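Local coordinates for protein Dmd discriminator of mRNA degradation (Enterobacteria phage RB69, PDB 5I8J) that probably acts as a phage antitoxin, interacting with the bacterial toxin RnlA to protect phage mRNA from degradation, at residues E31-V36 and E55-A60. Residues are numbered along the deposited sequence; the frame is centred on the assembly and turned at random.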
loop_
_atom_site.group_PDB
_atom_site.type_symbol
_atom_site.label_atom_id
_atom_site.label_comp_id
_atom_site.label_asym_id
_atom_site.label_seq_id
_atom_site.Cartn_x
_atom_site.Cartn_y
_atom_site.Cartn_z
ATOM N N GLU A 31 -16.130 -5.391 -11.006
ATOM C CA GLU A 31 -15.844 -6.779 -11.318
ATOM C C GLU A 31 -14.381 -6.965 -11.710
ATOM O O GLU A 31 -13.717 -7.876 -11.213
ATOM C CB GLU A 31 -16.759 -7.293 -12.427
ATOM C CG GLU A 31 -16.387 -8.690 -12.876
ATOM C CD GLU A 31 -17.485 -9.374 -13.651
ATOM O OE1 GLU A 31 -18.323 -8.674 -14.261
ATOM O OE2 GLU A 31 -17.494 -10.620 -13.657
ATOM N N GLU A 32 -13.866 -6.089 -12.571
ATOM C CA GLU A 32 -12.470 -6.196 -12.966
ATOM C C GLU A 32 -11.523 -6.045 -11.783
ATOM O O GLU A 32 -10.563 -6.788 -11.654
ATOM C CB GLU A 32 -12.109 -5.154 -14.028
ATOM C CG GLU A 32 -10.649 -5.268 -14.445
ATOM C CD GLU A 32 -10.218 -4.209 -15.421
ATOM O OE1 GLU A 32 -10.850 -3.140 -15.452
ATOM O OE2 GLU A 32 -9.229 -4.449 -16.145
ATOM N N ILE A 33 -11.787 -5.063 -10.938
ATOM C CA ILE A 33 -10.927 -4.816 -9.784
ATOM C C ILE A 33 -10.884 -6.048 -8.883
ATOM O O ILE A 33 -9.808 -6.482 -8.446
ATOM C CB ILE A 33 -11.408 -3.594 -8.990
ATOM C CG1 ILE A 33 -11.286 -2.333 -9.852
ATOM C CG2 ILE A 33 -10.581 -3.424 -7.728
ATOM C CD1 ILE A 33 -12.026 -1.137 -9.300
ATOM N N GLU A 34 -12.053 -6.630 -8.627
ATOM C CA GLU A 34 -12.101 -7.826 -7.779
ATOM C C GLU A 34 -11.367 -9.006 -8.414
ATOM O O GLU A 34 -10.609 -9.717 -7.735
ATOM C CB GLU A 34 -13.555 -8.202 -7.462
ATOM C CG GLU A 34 -14.243 -7.213 -6.522
ATOM C CD GLU A 34 -15.654 -7.639 -6.124
ATOM O OE1 GLU A 34 -16.034 -8.799 -6.376
ATOM O OE2 GLU A 34 -16.378 -6.807 -5.548
ATOM N N TRP A 35 -11.596 -9.232 -9.707
ATOM C CA TRP A 35 -10.962 -10.357 -10.401
ATOM C C TRP A 35 -9.443 -10.198 -10.396
ATOM O O TRP A 35 -8.709 -11.139 -10.120
ATOM C CB TRP A 35 -11.470 -10.495 -11.850
ATOM C CG TRP A 35 -11.070 -11.812 -12.439
ATOM C CD1 TRP A 35 -11.792 -12.972 -12.416
ATOM C CD2 TRP A 35 -9.823 -12.128 -13.077
ATOM N NE1 TRP A 35 -11.082 -13.983 -13.021
ATOM C CE2 TRP A 35 -9.873 -13.493 -13.434
ATOM C CE3 TRP A 35 -8.678 -11.388 -13.391
ATOM C CZ2 TRP A 35 -8.822 -14.132 -14.092
ATOM C CZ3 TRP A 35 -7.636 -12.028 -14.054
ATOM C CH2 TRP A 35 -7.713 -13.383 -14.390
ATOM N N VAL A 36 -8.977 -8.994 -10.700
ATOM C CA VAL A 36 -7.547 -8.723 -10.735
ATOM C C VAL A 36 -6.950 -8.951 -9.346
ATOM O O VAL A 36 -5.861 -9.529 -9.219
ATOM C CB VAL A 36 -7.264 -7.287 -11.235
ATOM C CG1 VAL A 36 -5.816 -6.891 -10.993
ATOM C CG2 VAL A 36 -7.581 -7.207 -12.718
ATOM N N GLU A 55 -8.068 4.564 -0.369
ATOM C CA GLU A 55 -9.058 3.849 0.429
ATOM C C GLU A 55 -9.139 2.396 -0.018
ATOM O O GLU A 55 -9.114 2.120 -1.210
ATOM C CB GLU A 55 -10.420 4.530 0.318
ATOM C CG GLU A 55 -10.413 5.953 0.854
ATOM C CD GLU A 55 -11.785 6.589 0.843
ATOM O OE1 GLU A 55 -12.749 5.923 1.277
ATOM O OE2 GLU A 55 -11.894 7.761 0.419
ATOM N N LYS A 56 -9.209 1.467 0.935
ATOM C CA LYS A 56 -9.260 0.050 0.581
ATOM C C LYS A 56 -10.626 -0.311 0.021
ATOM O O LYS A 56 -11.644 -0.062 0.665
ATOM C CB LYS A 56 -8.952 -0.833 1.792
ATOM C CG LYS A 56 -8.960 -2.318 1.460
ATOM C CD LYS A 56 -8.548 -3.160 2.659
ATOM C CE LYS A 56 -9.516 -2.976 3.807
ATOM N NZ LYS A 56 -9.177 -3.872 4.962
ATOM N N VAL A 57 -10.657 -0.898 -1.173
ATOM C CA VAL A 57 -11.936 -1.199 -1.812
ATOM C C VAL A 57 -12.215 -2.701 -1.902
ATOM O O VAL A 57 -13.360 -3.118 -2.090
ATOM C CB VAL A 57 -12.010 -0.563 -3.228
ATOM C CG1 VAL A 57 -11.883 0.968 -3.137
ATOM C CG2 VAL A 57 -10.936 -1.141 -4.149
ATOM N N PHE A 58 -11.172 -3.513 -1.763
ATOM C CA PHE A 58 -11.319 -4.960 -1.836
ATOM C C PHE A 58 -10.065 -5.630 -1.307
ATOM O O PHE A 58 -9.000 -5.027 -1.306
ATOM C CB PHE A 58 -11.586 -5.400 -3.283
ATOM C CG PHE A 58 -12.036 -6.817 -3.416
ATOM C CD1 PHE A 58 -13.263 -7.218 -2.919
ATOM C CD2 PHE A 58 -11.242 -7.751 -4.064
ATOM C CE1 PHE A 58 -13.681 -8.528 -3.050
ATOM C CE2 PHE A 58 -11.654 -9.058 -4.198
ATOM C CZ PHE A 58 -12.881 -9.447 -3.687
ATOM N N GLU A 59 -10.185 -6.875 -0.856
ATOM C CA GLU A 59 -8.994 -7.658 -0.566
ATOM C C GLU A 59 -9.285 -9.140 -0.667
ATOM O O GLU A 59 -10.437 -9.557 -0.539
ATOM C CB GLU A 59 -8.437 -7.320 0.816
ATOM C CG GLU A 59 -9.336 -7.669 1.969
ATOM C CD GLU A 59 -8.879 -6.982 3.243
ATOM O OE1 GLU A 59 -7.693 -7.146 3.596
ATOM O OE2 GLU A 59 -9.686 -6.255 3.871
ATOM N N ALA A 60 -8.232 -9.915 -0.917
ATOM C CA ALA A 60 -8.339 -11.367 -1.062
ATOM C C ALA A 60 -7.134 -12.007 -0.400
ATOM O O ALA A 60 -6.011 -11.560 -0.595
ATOM C CB ALA A 60 -8.424 -11.763 -2.533
#
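E34 of helix 30-44 meets F58 at a classic beta bulge in edge strand 55-61, where the helix packs on one face of the four-stranded antiparallel sheet. V57 and F58 both pair by backbone hydrogen bonds with A50 of the adjacent strand, and V57 has a nearly helical psi of -18°. The bulge breaks the usual alternation of side chains, turning both residues toward the helix. F58 then swings its ring out with CG anti to the backbone N (chi1 -168°), laying it across the side chain of E34. E34 CG sits 3.6 Å from the centroid of the F58 ring, almost on the ring normal, in a CH-pi contact. Farther out, the E34 carboxylate lies stacked on the same ring, the two planes 7° apart, with E34 CD 3.8 Å from F58 CE1. The ring also reaches the helix backbone, F58 CD2 approaching E34 CA at 3.8 Å. Alongside, the methyls I33 CG2 and V57 CG2 touch loosely at 4.3 Å, and I33 continues inward onto I52 and L26. R30 links the two sides, its NE in a salt bridge with E34 OE2 and its NH1 hydrogen-bonded to V57 O. The glutamate is thus used twice: its aliphatic stem supplies an apolar surface for the aromatic face, while R30 probably offsets the charge of the carboxylate held flat against the ring.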